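Local coordinates for aminotransferase (Psychrobacter arcticus 273-4, PDB 3IF2), which binds pyridoxal 5'-phosphate and probably works as an amino-acid aminotransferase, perhaps exchanging amino groups between valine and pyruvate, at residues L111-L125 with M300-A313. Numbering follows the deposited sequence.
With PLP (pyridoxal-5'-phosphate), chain C.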
ATOM      1  N   LEU A 111       9.164  -5.622   4.415  1.00 35.07           N
ATOM      2  CA  LEU A 111       8.384  -4.468   4.834  1.00 34.57           C
ATOM      3  C   LEU A 111       7.112  -4.404   3.974  1.00 34.10           C
ATOM      4  O   LEU A 111       7.128  -4.806   2.784  1.00 32.70           O
ATOM      5  CB  LEU A 111       9.196  -3.170   4.678  1.00 34.82           C
ATOM      6  CG  LEU A 111      10.537  -3.051   5.408  1.00 35.21           C
ATOM      7  CD1 LEU A 111      11.203  -1.687   5.132  1.00 35.10           C
ATOM      8  CD2 LEU A 111      10.347  -3.239   6.867  1.00 34.64           C
ATOM      9  N   THR A 112       6.026  -3.911   4.592  1.00 33.22           N
ATOM     10  CA  THR A 112       4.719  -3.711   3.951  1.00 33.57           C
ATOM     11  C   THR A 112       4.210  -2.297   4.286  1.00 34.23           C
ATOM     12  O   THR A 112       4.791  -1.623   5.143  1.00 34.86           O
ATOM     13  CB  THR A 112       3.699  -4.798   4.423  1.00 33.68           C
ATOM     14  OG1 THR A 112       3.480  -4.705   5.844  1.00 33.60           O
ATOM     15  CG2 THR A 112       4.205  -6.196   4.096  1.00 32.96           C
ATOM     16  N   ASN A 113       3.153  -1.847   3.606  1.00 34.03           N
ATOM     17  CA  ASN A 113       2.544  -0.527   3.848  1.00 33.70           C
ATOM     18  C   ASN A 113       1.579  -0.586   5.051  1.00 33.46           C
ATOM     19  O   ASN A 113       0.376  -0.419   4.901  1.00 31.26           O
ATOM     20  CB  ASN A 113       1.840   0.010   2.584  1.00 34.12           C
ATOM     21  CG  ASN A 113       2.815   0.365   1.456  1.00 34.57           C
ATOM     22  OD1 ASN A 113       3.984   0.694   1.694  1.00 33.89           O
ATOM     23  ND2 ASN A 113       2.321   0.312   0.214  1.00 35.20           N
ATOM     24  N   GLY A 114       2.159  -0.754   6.247  1.00 34.08           N
ATOM     25  CA  GLY A 114       1.448  -0.995   7.513  1.00 34.22           C
ATOM     26  C   GLY A 114       1.207  -2.501   7.677  1.00 34.75           C
ATOM     27  O   GLY A 114       1.280  -3.257   6.696  1.00 35.72           O
ATOM     28  N   SER A 115       0.967  -2.962   8.905  1.00 34.72           N
ATOM     29  CA  SER A 115       0.665  -4.390   9.154  0.50 34.62           C
ATOM     30  C   SER A 115      -0.632  -4.854   8.484  1.00 34.24           C
ATOM     31  O   SER A 115      -0.775  -6.019   8.199  1.00 33.78           O
ATOM     32  CB  SER A 115       0.638  -4.718  10.650  0.50 34.76           C
ATOM     33  OG  SER A 115       1.957  -4.779  11.140  0.50 34.89           O
ATOM     34  N   GLN A 116      -1.566  -3.928   8.221  1.00 34.42           N
ATOM     35  CA  GLN A 116      -2.826  -4.239   7.515  1.00 34.86           C
ATOM     36  C   GLN A 116      -2.533  -4.815   6.111  1.00 36.44           C
ATOM     37  O   GLN A 116      -3.171  -5.779   5.666  1.00 36.29           O
ATOM     38  CB  GLN A 116      -3.696  -2.984   7.380  1.00 34.69           C
ATOM     39  CG  GLN A 116      -5.132  -3.221   6.812  1.00 34.25           C
ATOM     40  CD  GLN A 116      -6.015  -4.039   7.723  1.00 33.28           C
ATOM     41  OE1 GLN A 116      -5.784  -4.109   8.938  1.00 33.84           O
ATOM     42  NE2 GLN A 116      -7.048  -4.647   7.148  1.00 32.14           N
ATOM     43  N   ASN A 117      -1.560  -4.201   5.435  1.00 36.85           N
ATOM     44  CA  ASN A 117      -1.061  -4.652   4.140  1.00 36.95           C
ATOM     45  C   ASN A 117      -0.481  -6.061   4.314  1.00 36.06           C
ATOM     46  O   ASN A 117      -0.708  -6.944   3.479  1.00 36.22           O
ATOM     47  CB  ASN A 117       0.000  -3.646   3.657  1.00 38.96           C
ATOM     48  CG  ASN A 117       0.198  -3.617   2.168  1.00 39.88           C
ATOM     49  OD1 ASN A 117       1.322  -3.433   1.686  1.00 40.67           O
ATOM     50  ND2 ASN A 117      -0.889  -3.707   1.431  1.00 41.12           N
ATOM     51  N   ALA A 118       0.232  -6.284   5.420  1.00 35.05           N
ATOM     52  CA  ALA A 118       0.756  -7.617   5.742  1.00 34.40           C
ATOM     53  C   ALA A 118      -0.377  -8.655   5.881  1.00 34.56           C
ATOM     54  O   ALA A 118      -0.249  -9.755   5.359  1.00 35.99           O
ATOM     55  CB  ALA A 118       1.622  -7.595   6.995  1.00 32.06           C
ATOM     56  N   PHE A 119      -1.488  -8.300   6.530  1.00 34.06           N
ATOM     57  CA  PHE A 119      -2.589  -9.261   6.717  1.00 33.78           C
ATOM     58  C   PHE A 119      -3.353  -9.517   5.438  1.00 32.78           C
ATOM     59  O   PHE A 119      -3.782 -10.647   5.222  1.00 33.49           O
ATOM     60  CB  PHE A 119      -3.532  -8.879   7.852  1.00 34.05           C
ATOM     61  CG  PHE A 119      -2.820  -8.526   9.096  1.00 35.00           C
ATOM     62  CD1 PHE A 119      -1.871  -9.394   9.654  1.00 35.94           C
ATOM     63  CD2 PHE A 119      -3.058  -7.310   9.714  1.00 35.37           C
ATOM     64  CE1 PHE A 119      -1.188  -9.045  10.816  1.00 35.67           C
ATOM     65  CE2 PHE A 119      -2.386  -6.964  10.845  1.00 35.00           C
ATOM     66  CZ  PHE A 119      -1.449  -7.834  11.405  1.00 35.35           C
ATOM     67  N   PHE A 120      -3.522  -8.486   4.604  1.00 32.32           N
ATOM     68  CA  PHE A 120      -4.127  -8.655   3.282  1.00 32.33           C
ATOM     69  C   PHE A 120      -3.304  -9.679   2.471  1.00 32.77           C
ATOM     70  O   PHE A 120      -3.873 -10.554   1.842  1.00 32.10           O
ATOM     71  CB  PHE A 120      -4.274  -7.325   2.537  1.00 32.30           C
ATOM     72  CG  PHE A 120      -4.764  -7.485   1.128  1.00 32.39           C
ATOM     73  CD1 PHE A 120      -6.091  -7.801   0.880  1.00 32.82           C
ATOM     74  CD2 PHE A 120      -3.899  -7.362   0.051  1.00 32.06           C
ATOM     75  CE1 PHE A 120      -6.564  -7.983  -0.432  1.00 32.46           C
ATOM     76  CE2 PHE A 120      -4.359  -7.536  -1.260  1.00 32.47           C
ATOM     77  CZ  PHE A 120      -5.695  -7.839  -1.502  1.00 32.70           C
ATOM     78  N   TYR A 121      -1.977  -9.593   2.539  1.00 33.22           N
ATOM     79  CA  TYR A 121      -1.136 -10.575   1.868  1.00 34.04           C
ATOM     80  C   TYR A 121      -1.232 -11.955   2.528  1.00 35.10           C
ATOM     81  O   TYR A 121      -1.626 -12.920   1.851  1.00 36.05           O
ATOM     82  CB  TYR A 121       0.347 -10.150   1.783  1.00 33.19           C
ATOM     83  CG  TYR A 121       0.676  -8.899   0.971  1.00 33.25           C
ATOM     84  CD1 TYR A 121      -0.137  -8.429  -0.064  1.00 33.37           C
ATOM     85  CD2 TYR A 121       1.883  -8.237   1.197  1.00 33.93           C
ATOM     86  CE1 TYR A 121       0.225  -7.291  -0.801  1.00 34.78           C
ATOM     87  CE2 TYR A 121       2.260  -7.121   0.482  1.00 33.94           C
ATOM     88  CZ  TYR A 121       1.438  -6.636  -0.516  1.00 34.62           C
ATOM     89  OH  TYR A 121       1.828  -5.550  -1.248  1.00 33.62           O
ATOM     90  N   LEU A 122      -0.904 -12.031   3.826  1.00 34.49           N
ATOM     91  CA  LEU A 122      -0.852 -13.306   4.547  1.00 34.54           C
ATOM     92  C   LEU A 122      -2.183 -14.093   4.568  1.00 35.46           C
ATOM     93  O   LEU A 122      -2.165 -15.310   4.372  1.00 35.82           O
ATOM     94  CB  LEU A 122      -0.292 -13.137   5.978  1.00 34.50           C
ATOM     95  CG  LEU A 122       1.170 -12.664   6.161  1.00 34.37           C
ATOM     96  CD1 LEU A 122       1.438 -12.299   7.652  1.00 33.24           C
ATOM     97  CD2 LEU A 122       2.193 -13.696   5.619  1.00 32.87           C
ATOM     98  N   PHE A 123      -3.318 -13.418   4.764  1.00 35.24           N
ATOM     99  CA  PHE A 123      -4.599 -14.126   4.812  1.00 35.29           C
ATOM    100  C   PHE A 123      -5.062 -14.624   3.440  1.00 35.13           C
ATOM    101  O   PHE A 123      -5.715 -15.663   3.357  1.00 35.66           O
ATOM    102  CB  PHE A 123      -5.685 -13.336   5.538  1.00 35.90           C
ATOM    103  CG  PHE A 123      -5.383 -13.022   7.002  1.00 36.20           C
ATOM    104  CD1 PHE A 123      -4.384 -13.670   7.751  1.00 36.28           C
ATOM    105  CD2 PHE A 123      -6.205 -12.131   7.671  1.00 36.26           C
ATOM    106  CE1 PHE A 123      -4.182 -13.346   9.100  1.00 35.76           C
ATOM    107  CE2 PHE A 123      -6.023 -11.848   9.000  1.00 35.71           C
ATOM    108  CZ  PHE A 123      -5.014 -12.448   9.720  1.00 35.69           C
ATOM    109  N   ASN A 124      -4.717 -13.899   2.383  1.00 35.05           N
ATOM    110  CA  ASN A 124      -4.951 -14.362   1.006  1.00 34.54           C
ATOM    111  C   ASN A 124      -3.877 -15.345   0.526  1.00 34.74           C
ATOM    112  O   ASN A 124      -4.120 -16.113  -0.402  1.00 35.16           O
ATOM    113  CB  ASN A 124      -5.107 -13.173   0.055  1.00 34.15           C
ATOM    114  CG  ASN A 124      -6.457 -12.521   0.187  1.00 33.66           C
ATOM    115  OD1 ASN A 124      -7.486 -13.136  -0.165  1.00 32.84           O
ATOM    116  ND2 ASN A 124      -6.484 -11.294   0.687  1.00 32.04           N
ATOM    117  N   LEU A 125      -2.700 -15.317   1.146  1.00 35.82           N
ATOM    118  CA  LEU A 125      -1.611 -16.253   0.824  1.00 36.70           C
ATOM    119  C   LEU A 125      -1.908 -17.640   1.388  1.00 37.15           C
ATOM    120  O   LEU A 125      -1.581 -18.633   0.756  1.00 37.83           O
ATOM    121  CB  LEU A 125      -0.271 -15.738   1.378  1.00 37.28           C
ATOM    122  CG  LEU A 125       1.030 -16.481   1.057  1.00 38.46           C
ATOM    123  CD1 LEU A 125       1.350 -16.403  -0.435  1.00 38.26           C
ATOM    124  CD2 LEU A 125       2.199 -15.922   1.906  1.00 38.80           C
HETATM  125  N   MSE A 300       4.505 -10.008  -4.163  1.00 31.53           N
HETATM  126  CA  MSE A 300       3.224  -9.303  -4.020  1.00 32.13           C
HETATM  127  C   MSE A 300       3.394  -7.753  -3.951  1.00 31.84           C
HETATM  128  O   MSE A 300       2.612  -7.020  -4.571  1.00 32.60           O
HETATM  129  CB  MSE A 300       2.447  -9.824  -2.807  1.00 32.16           C
HETATM  130  CG  MSE A 300       1.831 -11.184  -3.029  1.00 32.63           C
HETATM  131 SE   MSE A 300       0.935 -11.790  -1.423  0.75 31.27          SE
HETATM  132  CE  MSE A 300       0.353 -13.564  -1.995  1.00 33.06           C
ATOM    133  N   ASN A 301       4.367  -7.281  -3.168  1.00 31.22           N
ATOM    134  CA  ASN A 301       4.709  -5.839  -3.123  1.00 31.24           C
ATOM    135  C   ASN A 301       5.015  -5.318  -4.501  1.00 29.80           C
ATOM    136  O   ASN A 301       4.458  -4.315  -4.889  1.00 30.48           O
ATOM    137  CB  ASN A 301       5.911  -5.529  -2.181  1.00 32.02           C
ATOM    138  CG  ASN A 301       5.497  -5.311  -0.724  1.00 32.23           C
ATOM    139  OD1 ASN A 301       4.364  -4.928  -0.434  1.00 33.45           O
ATOM    140  ND2 ASN A 301       6.445  -5.469   0.185  1.00 32.07           N
ATOM    141  N   ALA A 302       5.851  -6.033  -5.257  1.00 30.03           N
ATOM    142  CA  ALA A 302       6.179  -5.657  -6.660  1.00 29.39           C
ATOM    143  C   ALA A 302       4.944  -5.392  -7.517  1.00 29.05           C
ATOM    144  O   ALA A 302       4.884  -4.390  -8.190  1.00 29.53           O
ATOM    145  CB  ALA A 302       7.044  -6.714  -7.329  1.00 28.12           C
ATOM    146  N   VAL A 303       3.943  -6.261  -7.437  1.00 28.97           N
ATOM    147  CA  VAL A 303       2.755  -6.155  -8.285  1.00 29.27           C
ATOM    148  C   VAL A 303       1.749  -5.137  -7.736  1.00 29.46           C
ATOM    149  O   VAL A 303       1.263  -4.282  -8.474  1.00 28.98           O
ATOM    150  CB  VAL A 303       2.080  -7.565  -8.494  1.00 29.15           C
ATOM    151  CG1 VAL A 303       0.881  -7.455  -9.403  1.00 28.90           C
ATOM    152  CG2 VAL A 303       3.065  -8.558  -9.070  1.00 28.31           C
ATOM    153  N   VAL A 304       1.451  -5.228  -6.445  1.00 30.27           N
ATOM    154  CA  VAL A 304       0.443  -4.360  -5.814  1.00 31.32           C
ATOM    155  C   VAL A 304       0.933  -2.955  -5.528  1.00 32.85           C
ATOM    156  O   VAL A 304       0.160  -2.006  -5.699  1.00 33.28           O
ATOM    157  CB  VAL A 304      -0.080  -4.976  -4.501  1.00 31.56           C
ATOM    158  CG1 VAL A 304      -1.112  -4.048  -3.803  1.00 30.63           C
ATOM    159  CG2 VAL A 304      -0.711  -6.360  -4.788  1.00 30.73           C
ATOM    160  N   ASN A 305       2.208  -2.825  -5.144  1.00 33.22           N
ATOM    161  CA  ASN A 305       2.791  -1.555  -4.683  1.00 34.38           C
ATOM    162  C   ASN A 305       4.035  -1.013  -5.381  1.00 34.83           C
ATOM    163  O   ASN A 305       4.421   0.126  -5.106  1.00 35.20           O
ATOM    164  CB  ASN A 305       3.188  -1.749  -3.201  1.00 34.58           C
ATOM    165  CG  ASN A 305       2.010  -2.014  -2.305  1.00 35.11           C
ATOM    166  OD1 ASN A 305       0.940  -1.450  -2.499  1.00 35.96           O
ATOM    167  ND2 ASN A 305       2.216  -2.834  -1.281  1.00 35.29           N
ATOM    168  N   LEU A 306       4.672  -1.808  -6.241  1.00 34.53           N
ATOM    169  CA  LEU A 306       5.980  -1.503  -6.865  1.00 34.40           C
ATOM    170  C   LEU A 306       7.036  -1.722  -5.755  1.00 33.96           C
ATOM    171  O   LEU A 306       7.844  -2.642  -5.832  1.00 33.92           O
ATOM    172  CB  LEU A 306       6.030  -0.118  -7.541  1.00 34.09           C
ATOM    173  CG  LEU A 306       6.817   0.024  -8.838  1.00 34.20           C
ATOM    174  CD1 LEU A 306       6.201  -0.906  -9.885  1.00 35.19           C
ATOM    175  CD2 LEU A 306       6.752   1.440  -9.365  1.00 33.66           C
ATOM    176  N   ALA A 307       7.007  -0.887  -4.730  1.00 33.31           N
ATOM    177  CA  ALA A 307       7.851  -1.045  -3.534  1.00 33.53           C
ATOM    178  C   ALA A 307       7.082  -0.461  -2.338  1.00 33.56           C
ATOM    179  O   ALA A 307       6.178   0.344  -2.521  1.00 33.13           O
ATOM    180  CB  ALA A 307       9.198  -0.358  -3.706  1.00 32.10           C
ATOM    181  N   PRO A 308       7.378  -0.914  -1.122  1.00 34.21           N
ATOM    182  CA  PRO A 308       6.659  -0.318  -0.023  1.00 35.14           C
ATOM    183  C   PRO A 308       7.237   1.057   0.314  1.00 36.09           C
ATOM    184  O   PRO A 308       8.300   1.465  -0.173  1.00 36.16           O
ATOM    185  CB  PRO A 308       6.844  -1.323   1.124  1.00 34.78           C
ATOM    186  CG  PRO A 308       7.986  -2.192   0.739  1.00 34.80           C
ATOM    187  CD  PRO A 308       8.402  -1.859  -0.656  1.00 34.82           C
ATOM    188  N   THR A 309       6.514   1.742   1.177  1.00 37.80           N
ATOM    189  CA  THR A 309       6.881   3.074   1.653  1.00 38.74           C
ATOM    190  C   THR A 309       8.183   3.019   2.430  1.00 38.15           C
ATOM    191  O   THR A 309       8.535   1.962   2.959  1.00 37.92           O
ATOM    192  CB  THR A 309       5.733   3.661   2.485  1.00 39.25           C
ATOM    193  OG1 THR A 309       5.883   5.065   2.515  1.00 42.98           O
ATOM    194  CG2 THR A 309       5.689   3.096   3.868  1.00 37.87           C
ATOM    195  N   ARG A 310       8.935   4.114   2.459  1.00 38.58           N
ATOM    196  CA  ARG A 310      10.207   4.079   3.200  1.00 39.34           C
ATOM    197  C   ARG A 310      10.497   5.168   4.213  1.00 38.38           C
ATOM    198  O   ARG A 310      11.492   5.049   4.930  1.00 38.97           O
ATOM    199  CB  ARG A 310      11.376   3.860   2.241  1.00 40.07           C
ATOM    200  CG  ARG A 310      11.628   4.926   1.243  1.00 40.62           C
ATOM    201  CD  ARG A 310      12.601   4.454   0.154  1.00 40.67           C
ATOM    202  NE  ARG A 310      13.903   4.050   0.687  1.00 41.40           N
ATOM    203  CZ  ARG A 310      15.029   3.868  -0.013  1.00 41.36           C
ATOM    204  NH1 ARG A 310      15.103   4.117  -1.318  1.00 41.73           N
ATOM    205  NH2 ARG A 310      16.127   3.468   0.634  1.00 41.70           N
ATOM    206  N   PHE A 311       9.616   6.142   4.381  1.00 36.76           N
ATOM    207  CA  PHE A 311       9.958   7.196   5.288  1.00 37.71           C
ATOM    208  C   PHE A 311       9.877   6.805   6.756  1.00 37.35           C
ATOM    209  O   PHE A 311      10.629   7.356   7.588  1.00 36.42           O
ATOM    210  CB  PHE A 311       9.288   8.546   4.972  1.00 39.33           C
ATOM    211  CG  PHE A 311      10.219   9.669   5.246  1.00 41.78           C
ATOM    212  CD1 PHE A 311      11.193  10.017   4.285  1.00 43.42           C
ATOM    213  CD2 PHE A 311      10.276  10.251   6.504  1.00 43.30           C
ATOM    214  CE1 PHE A 311      12.160  11.000   4.555  1.00 44.64           C
ATOM    215  CE2 PHE A 311      11.233  11.248   6.797  1.00 44.41           C
ATOM    216  CZ  PHE A 311      12.183  11.614   5.826  1.00 44.70           C
ATOM    217  N   GLY A 312       8.989   5.859   7.069  1.00 37.33           N
ATOM    218  CA  GLY A 312       8.912   5.291   8.399  1.00 37.61           C
ATOM    219  C   GLY A 312      10.228   4.582   8.708  1.00 38.05           C
ATOM    220  O   GLY A 312      10.812   4.781   9.788  1.00 39.24           O
ATOM    221  N   ALA A 313      10.690   3.785   7.745  1.00 37.89           N
ATOM    222  CA  ALA A 313      11.995   3.114   7.791  1.00 38.12           C
ATOM    223  C   ALA A 313      13.133   4.113   8.034  1.00 37.63           C
ATOM    224  O   ALA A 313      14.007   3.866   8.842  1.00 38.31           O
ATOM    225  CB  ALA A 313      12.251   2.343   6.471  1.00 36.93           C
TER
HETATM  226  N1  PLP C 500      -2.863  -5.221  14.598  1.00 49.48           N
HETATM  227  C2  PLP C 500      -3.697  -4.783  15.605  1.00 50.57           C
HETATM  228  C2A PLP C 500      -3.948  -5.710  16.751  1.00 50.11           C
HETATM  229  C3  PLP C 500      -4.266  -3.491  15.533  1.00 51.41           C
HETATM  230  O3  PLP C 500      -5.097  -3.014  16.512  1.00 50.06           O
HETATM  231  C4  PLP C 500      -3.998  -2.665  14.416  1.00 52.20           C
HETATM  232  C4A PLP C 500      -4.849  -1.409  14.258  1.00 53.42           C
HETATM  233  O4A PLP C 500      -4.341  -0.309  14.005  1.00 54.71           O
HETATM  234  C5  PLP C 500      -3.131  -3.150  13.382  1.00 50.64           C
HETATM  235  C6  PLP C 500      -2.580  -4.439  13.512  1.00 49.70           C
HETATM  236  C5A PLP C 500      -2.804  -2.353  12.103  1.00 48.52           C
HETATM  237  O4P PLP C 500      -1.703  -1.480  12.239  1.00 45.22           O
HETATM  238  P   PLP C 500      -1.018  -0.811  10.952  1.00 40.81           P
HETATM  239  O1P PLP C 500      -1.528  -1.136   9.569  1.00 40.33           O
HETATM  240  O2P PLP C 500       0.383  -1.307  11.080  1.00 40.66           O
HETATM  241  O3P PLP C 500      -1.144   0.645  11.166  1.00 38.75           O
HETATM  242  O   HOH W   1       6.919   0.423   4.681  1.00 38.61           O
HETATM  243  O   HOH W   2       3.581   1.514  -2.203  1.00 32.84           O
HETATM  244  O   HOH W   3      -0.263  -0.585  -0.309  1.00 39.03           O
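Asn-301 OD1 is gripped from opposite faces of its carboxamide plane: Tyr-121 OH donates to it at 2.7 Å across the contact, and Asn-305 ND2, one turn further along the same helix, donates at 3.1 Å. The site belongs to the fold type I large domain of a class I/II aminotransferase, where strand 109-112 runs into the phosphate-binding start of helix 115-125. The backbone N atoms of Ser-115 and Gln-116 there hold PLP O2P and O1P. Asn-301 also donates through ND2 to Leu-111 O (2.8 Å), nearly along the C=O axis, and to Pro-82 O. Without this carboxamide, as with an alanine here, the Tyr-121 hydroxyl would probably lose this acceptor and Leu-111 O this donor. Tyr-121 fits as a knob among Met-300, Asn-301, Val-304 and Asn-305. Selenomethionine Met-300 lays CB over the centre of one face of the Tyr-121 ring, a CH-pi contact 3.9 Å from the centroid, while SE meets the ring obliquely, a Met-aromatic contact. With chi2 and chi3 near 180°, the Met-300 chain stays extended and carries CE onward to Leu-125 CD1. Asn-117 OD1 takes two donors, Asn-113 N and, in its carbonyl plane on a lone pair, Asn-305 ND2. Beyond the helix, Pro-308 packs CG against Leu-111 O, and one water bridges Thr-112 O to Thr-309 O. Asn-113 ND2 gives to two further waters, one of which bridges to Asn-305 OD1; Asn-113 OD1 accepts from Thr-309 N at 2.8 Å, in the carbonyl plane, with an N-H...O angle of 164°.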